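Local coordinates for protein 2,3-dihydroxybenzoate-AMP ligase (Bacillus subtilis, PDB 1MDB) that belongs to the ANL superfamily of AMP-binding enzymes and holds adenosine monophosphate and 2,3-dihydroxy-benzoic acid in its pocket, at residues 62-68 with 169-175. Residues are numbered along the deposited sequence; the frame is centred on the assembly and turned at random.
Sequences RLAAGFQ and LHTEPVK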
# COMPACT_ATOMS: atom_id res chain seq x y z
N ARG A 62 -19.36 2.63 -21.26
CA ARG A 62 -20.68 2.04 -21.09
C ARG A 62 -21.10 1.94 -19.63
O ARG A 62 -22.29 2.02 -19.32
CB ARG A 62 -20.73 0.66 -21.75
CG ARG A 62 -20.65 0.70 -23.28
CD ARG A 62 -20.72 -0.71 -23.89
NE ARG A 62 -21.99 -1.39 -23.63
CZ ARG A 62 -23.15 -1.05 -24.18
NH1 ARG A 62 -23.21 -0.05 -25.04
NH2 ARG A 62 -24.25 -1.73 -23.89
N LEU A 63 -20.13 1.77 -18.72
CA LEU A 63 -20.47 1.67 -17.30
C LEU A 63 -20.74 3.05 -16.72
O LEU A 63 -21.65 3.24 -15.93
CB LEU A 63 -19.35 0.97 -16.52
CG LEU A 63 -19.59 0.79 -15.01
CD1 LEU A 63 -20.89 0.03 -14.77
CD2 LEU A 63 -18.43 0.04 -14.37
N ALA A 64 -19.94 4.03 -17.13
CA ALA A 64 -20.11 5.39 -16.65
C ALA A 64 -21.55 5.82 -16.93
O ALA A 64 -22.20 6.46 -16.09
CB ALA A 64 -19.12 6.32 -17.34
N ALA A 65 -22.04 5.47 -18.11
CA ALA A 65 -23.41 5.83 -18.49
C ALA A 65 -24.38 5.15 -17.55
O ALA A 65 -25.38 5.75 -17.14
CB ALA A 65 -23.68 5.43 -19.94
N GLY A 66 -24.10 3.89 -17.21
CA GLY A 66 -24.98 3.18 -16.29
C GLY A 66 -24.98 3.81 -14.91
O GLY A 66 -26.02 3.96 -14.29
N PHE A 67 -23.79 4.17 -14.44
CA PHE A 67 -23.63 4.82 -13.13
C PHE A 67 -24.43 6.13 -13.14
O PHE A 67 -25.17 6.41 -12.21
CB PHE A 67 -22.15 5.14 -12.86
CG PHE A 67 -21.33 3.96 -12.37
CD1 PHE A 67 -19.93 3.98 -12.48
CD2 PHE A 67 -21.92 2.87 -11.76
CE1 PHE A 67 -19.15 2.92 -11.99
CE2 PHE A 67 -21.15 1.80 -11.26
CZ PHE A 67 -19.77 1.83 -11.38
N GLN A 68 -24.25 6.92 -14.20
CA GLN A 68 -24.95 8.20 -14.31
C GLN A 68 -26.46 7.99 -14.32
O GLN A 68 -27.20 8.67 -13.62
CB GLN A 68 -24.54 8.92 -15.60
CG GLN A 68 -25.14 10.31 -15.72
CD GLN A 68 -24.77 10.99 -17.01
OE1 GLN A 68 -25.19 10.56 -18.10
NE2 GLN A 68 -23.97 12.05 -16.92
N LEU A 169 -25.55 -2.74 -15.42
CA LEU A 169 -25.44 -1.29 -15.49
C LEU A 169 -24.92 -0.74 -16.82
O LEU A 169 -25.30 0.36 -17.23
CB LEU A 169 -24.57 -0.77 -14.34
CG LEU A 169 -25.23 -0.85 -12.97
CD1 LEU A 169 -24.24 -0.51 -11.87
CD2 LEU A 169 -26.41 0.11 -12.94
N HIS A 170 -24.06 -1.49 -17.49
CA HIS A 170 -23.52 -1.04 -18.77
C HIS A 170 -24.67 -0.69 -19.71
O HIS A 170 -25.65 -1.43 -19.82
CB HIS A 170 -22.65 -2.13 -19.39
CG HIS A 170 -21.54 -2.60 -18.50
ND1 HIS A 170 -21.78 -3.27 -17.31
CD2 HIS A 170 -20.20 -2.47 -18.60
CE1 HIS A 170 -20.62 -3.53 -16.73
NE2 HIS A 170 -19.65 -3.05 -17.48
N THR A 171 -24.52 0.43 -20.40
CA THR A 171 -25.54 0.90 -21.33
C THR A 171 -24.87 1.72 -22.44
O THR A 171 -23.64 1.78 -22.52
CB THR A 171 -26.58 1.78 -20.60
OG1 THR A 171 -27.67 2.08 -21.48
CG2 THR A 171 -25.94 3.07 -20.13
N GLU A 172 -25.68 2.35 -23.28
CA GLU A 172 -25.17 3.17 -24.37
C GLU A 172 -24.39 4.36 -23.82
O GLU A 172 -24.86 5.06 -22.93
CB GLU A 172 -26.32 3.67 -25.24
CG GLU A 172 -25.89 4.16 -26.60
CD GLU A 172 -25.08 3.11 -27.33
OE1 GLU A 172 -25.43 1.92 -27.22
OE2 GLU A 172 -24.09 3.48 -28.00
N PRO A 173 -23.17 4.60 -24.34
CA PRO A 173 -22.34 5.72 -23.89
C PRO A 173 -23.08 7.05 -24.01
O PRO A 173 -24.00 7.18 -24.81
CB PRO A 173 -21.13 5.65 -24.82
CG PRO A 173 -21.03 4.19 -25.11
CD PRO A 173 -22.46 3.82 -25.37
N VAL A 174 -22.66 8.03 -23.22
CA VAL A 174 -23.29 9.34 -23.26
C VAL A 174 -22.27 10.45 -23.06
O VAL A 174 -21.11 10.17 -22.77
CB VAL A 174 -24.37 9.49 -22.16
CG1 VAL A 174 -25.47 8.47 -22.38
CG2 VAL A 174 -23.74 9.30 -20.79
N LYS A 175 -22.70 11.69 -23.23
CA LYS A 175 -21.83 12.84 -23.05
C LYS A 175 -21.68 13.01 -21.54
O LYS A 175 -22.67 13.08 -20.82
CB LYS A 175 -22.48 14.10 -23.62
CG LYS A 175 -23.12 13.90 -24.99
CD LYS A 175 -23.89 15.16 -25.40
CE LYS A 175 -24.54 15.00 -26.77
NZ LYS A 175 -25.21 16.27 -27.18
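With Leu-63 CG set anti to the backbone N (chi1 180°) and His-170 CG beside its own N (chi1 -56°), leucine CD1 comes over one face of the imidazole in a CH-pi contact, 4.2 Å from the ring centroid. The pair illustrates how, in the AMP-binding fold of ANL enzymes, an irregular connection between strands 164-165 and 184-189 can run along a helix, here helix 53-70, which also packs on helix 86-98. His-170 NE2 is also hydrogen-bonded to Glu-90 OE1, which helps hold the ring's rotation. Arg-62 O accepts a hydrogen bond from Thr-171 N at 2.9 Å, the donor standing above the carbonyl plane, while the helix's own bond from Gly-66 N to Arg-62 O is weak. Gly-66, without a side chain, lets Leu-169 O approach its CA to 3.0 Å. Bent at chi3 (63°), Arg-62 folds its guanidinium over Thr-171 O, and Glu-172 OE1 lies at its edge in a long salt bridge. Leu-169 CD1 meets buried Phe-67 at CE2, 3.9 Å away, and both side chains reach Ile-155 of strand 154-157. Packing is tight where Thr-171 CG2 presses to 3.3 Å from Ala-65 CB.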